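Local coordinates for protein acetyltransferase, GNAT family (Bacillus anthracis str. Sterne, PDB 3FBU) that binds coenzyme A and, as a GNAT-family member, probably transfers an acetyl group from acetyl-CoA to an acceptor substrate, at residues Ile86-Asn91 with Thr129-Val134. Numbering follows the deposited sequence.
With COA (coenzyme A), chain C.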
# COMPACT_ATOMS: atom_id res chain seq x y z
N ILE A 86 -1.47 -11.88 -18.59
CA ILE A 86 -2.56 -11.25 -17.83
C ILE A 86 -2.00 -10.04 -17.07
O ILE A 86 -0.84 -10.02 -16.65
CB ILE A 86 -3.27 -12.27 -16.87
CG1 ILE A 86 -4.61 -11.75 -16.29
CG2 ILE A 86 -2.30 -12.71 -15.74
CD1 ILE A 86 -5.46 -12.86 -15.58
N GLY A 87 -2.89 -9.06 -16.85
CA GLY A 87 -2.62 -7.86 -16.12
C GLY A 87 -3.92 -7.20 -15.72
O GLY A 87 -5.00 -7.74 -16.00
N TRP A 88 -3.81 -6.01 -15.14
CA TRP A 88 -4.96 -5.40 -14.48
C TRP A 88 -4.67 -3.94 -14.22
O TRP A 88 -3.56 -3.61 -13.84
CB TRP A 88 -5.23 -6.11 -13.14
CG TRP A 88 -4.00 -6.67 -12.50
CD1 TRP A 88 -3.02 -6.00 -11.84
CD2 TRP A 88 -3.61 -8.04 -12.51
NE1 TRP A 88 -2.03 -6.87 -11.42
CE2 TRP A 88 -2.37 -8.13 -11.82
CE3 TRP A 88 -4.17 -9.20 -13.04
CZ2 TRP A 88 -1.70 -9.33 -11.67
CZ3 TRP A 88 -3.51 -10.38 -12.88
CH2 TRP A 88 -2.30 -10.45 -12.19
N VAL A 89 -5.67 -3.07 -14.40
CA VAL A 89 -5.59 -1.66 -14.04
C VAL A 89 -6.97 -1.27 -13.49
O VAL A 89 -7.99 -1.47 -14.17
CB VAL A 89 -5.27 -0.76 -15.25
CG1 VAL A 89 -5.09 0.71 -14.80
CG2 VAL A 89 -4.01 -1.31 -16.08
N PHE A 90 -6.98 -0.75 -12.26
CA PHE A 90 -8.22 -0.52 -11.53
C PHE A 90 -8.27 0.92 -11.03
O PHE A 90 -7.26 1.62 -10.97
CB PHE A 90 -8.37 -1.51 -10.36
CG PHE A 90 -8.95 -2.83 -10.78
CD1 PHE A 90 -8.21 -3.69 -11.56
CD2 PHE A 90 -10.21 -3.20 -10.40
CE1 PHE A 90 -8.74 -4.87 -11.97
CE2 PHE A 90 -10.73 -4.38 -10.80
CZ PHE A 90 -10.00 -5.23 -11.59
N ASN A 91 -9.49 1.34 -10.75
CA ASN A 91 -9.81 2.65 -10.22
C ASN A 91 -9.50 2.65 -8.73
O ASN A 91 -10.04 1.80 -7.99
CB ASN A 91 -11.31 2.93 -10.46
CG ASN A 91 -11.73 4.33 -10.06
OD1 ASN A 91 -11.28 4.88 -9.05
ND2 ASN A 91 -12.63 4.92 -10.85
N THR A 129 4.00 -3.45 -5.23
CA THR A 129 3.61 -4.48 -4.28
C THR A 129 2.20 -5.02 -4.50
O THR A 129 2.01 -6.22 -4.48
CB THR A 129 3.74 -4.00 -2.81
OG1 THR A 129 4.93 -3.24 -2.67
CG2 THR A 129 3.76 -5.19 -1.90
N PRO A 130 1.21 -4.14 -4.70
CA PRO A 130 -0.12 -4.72 -4.86
C PRO A 130 -0.26 -5.60 -6.10
O PRO A 130 -1.05 -6.54 -6.09
CB PRO A 130 -1.04 -3.51 -5.00
CG PRO A 130 -0.24 -2.36 -4.95
CD PRO A 130 1.18 -2.68 -4.79
N SER A 131 0.50 -5.29 -7.15
CA SER A 131 0.43 -6.08 -8.38
C SER A 131 0.95 -7.49 -8.16
O SER A 131 0.26 -8.47 -8.49
CB SER A 131 1.17 -5.41 -9.53
OG SER A 131 0.78 -6.03 -10.76
N TYR A 132 2.13 -7.65 -7.56
CA TYR A 132 2.61 -9.01 -7.36
C TYR A 132 1.84 -9.73 -6.27
O TYR A 132 1.75 -10.95 -6.31
CB TYR A 132 4.13 -9.12 -7.27
CG TYR A 132 4.75 -8.64 -5.99
CD1 TYR A 132 4.68 -9.41 -4.84
CD2 TYR A 132 5.47 -7.44 -5.95
CE1 TYR A 132 5.29 -8.99 -3.67
CE2 TYR A 132 6.07 -7.02 -4.78
CZ TYR A 132 5.98 -7.82 -3.65
OH TYR A 132 6.55 -7.43 -2.45
N ARG A 133 1.20 -8.98 -5.36
CA ARG A 133 0.31 -9.63 -4.42
C ARG A 133 -0.91 -10.23 -5.09
O ARG A 133 -1.32 -11.33 -4.74
CB ARG A 133 -0.06 -8.71 -3.25
CG ARG A 133 1.04 -8.64 -2.20
CD ARG A 133 1.21 -10.00 -1.48
NE ARG A 133 -0.03 -10.47 -0.86
CZ ARG A 133 -0.44 -11.73 -0.75
NH1 ARG A 133 0.23 -12.73 -1.28
NH2 ARG A 133 -1.58 -12.00 -0.13
N VAL A 134 -1.48 -9.57 -6.09
CA VAL A 134 -2.55 -10.20 -6.86
C VAL A 134 -2.04 -11.50 -7.50
O VAL A 134 -2.70 -12.55 -7.45
CB VAL A 134 -3.09 -9.27 -7.92
CG1 VAL A 134 -4.09 -10.03 -8.81
CG2 VAL A 134 -3.74 -8.05 -7.28
N1A COA C . 1.89 -2.75 0.36
C2A COA C . 1.68 -4.09 0.57
N3A COA C . 0.52 -4.68 0.15
C4A COA C . -0.42 -3.92 -0.48
C5A COA C . -0.22 -2.56 -0.70
C6A COA C . 0.97 -1.97 -0.29
N6A COA C . 1.21 -0.68 -0.52
N7A COA C . -1.31 -2.09 -1.33
C8A COA C . -2.19 -3.10 -1.51
N9A COA C . -1.65 -4.24 -0.97
C1B COA C . -2.15 -5.62 -1.04
C2B COA C . -3.55 -5.78 -0.44
O2B COA C . -3.52 -5.92 0.97
C3B COA C . -3.99 -7.03 -1.17
O3B COA C . -3.47 -8.19 -0.53
P3B COA C . -4.26 -9.02 0.60
O7A COA C . -3.61 -10.35 0.83
O8A COA C . -4.29 -8.18 1.85
O9A COA C . -5.67 -9.23 0.07
C4B COA C . -3.35 -6.88 -2.56
O4B COA C . -2.24 -6.04 -2.39
C5B COA C . -4.29 -6.25 -3.58
O5B COA C . -5.30 -7.20 -3.86
P1A COA C . -6.69 -6.74 -4.50
O1A COA C . -7.53 -6.06 -3.44
O2A COA C . -7.36 -7.91 -5.12
O3A COA C . -6.20 -5.73 -5.65
P2A COA C . -6.89 -4.33 -6.06
O4A COA C . -8.35 -4.58 -6.38
O5A COA C . -6.62 -3.30 -4.95
O6A COA C . -6.04 -3.97 -7.38
CBP COA C . -4.11 -3.39 -8.66
CCP COA C . -4.65 -4.21 -7.49
CDP COA C . -4.98 -3.76 -9.87
CEP COA C . -2.65 -3.82 -8.79
CAP COA C . -4.22 -1.87 -8.33
OAP COA C . -3.36 -1.51 -7.26
C9P COA C . -3.84 -1.00 -9.48
O9P COA C . -4.73 -0.78 -10.51
N8P COA C . -2.60 -0.50 -9.57
C7P COA C . -2.25 0.50 -10.58
C6P COA C . -2.07 -0.09 -11.97
C5P COA C . -0.95 -1.13 -12.00
O5P COA C . 0.20 -0.89 -11.58
N4P COA C . -1.27 -2.28 -12.55
C3P COA C . -0.34 -3.42 -12.54
C2P COA C . 0.71 -3.38 -13.63
S1P COA C . 1.67 -4.92 -13.65
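Strand 83-90 and helix 129-137 draw closest at Trp-88 and Ser-131, whose CA atoms stand 8.2 Å apart, and the indole of Trp-88 bridges that gap. Its pyrrole N-H points at the serine hydroxyl, with NE1 of Trp-88 3.0 Å from OG of Ser-131. The bond is somewhat bent, at 154°, and the oxygen lies a little out of the ring plane. One turn on, Val-134 lays CG1 over one face of the same indole, 3.8 Å from the centroid of the six-membered ring of Trp-88, a CH-pi contact that leaves CG2 for the diphosphate side of coenzyme A. Both segments wall the cofactor cleft of the GNAT fold. The pantetheine runs alongside strand 83-90 and pairs with its backbone much as a neighbouring β-strand would: N4P of coenzyme A donates to O of Trp-88 (2.9 Å), and N of Phe-90 donates to O9P of coenzyme A (2.9 Å). Ser-131 turns OG anti to its backbone N (chi1 -165°), bringing it within 3.2 Å of S1P of coenzyme A as well as to the indole. Arg-133 NH2 grips O7A of the 3'-phosphate of coenzyme A at 2.8 Å, at the guanidinium edge, while its NH1 pairs with Glu-136.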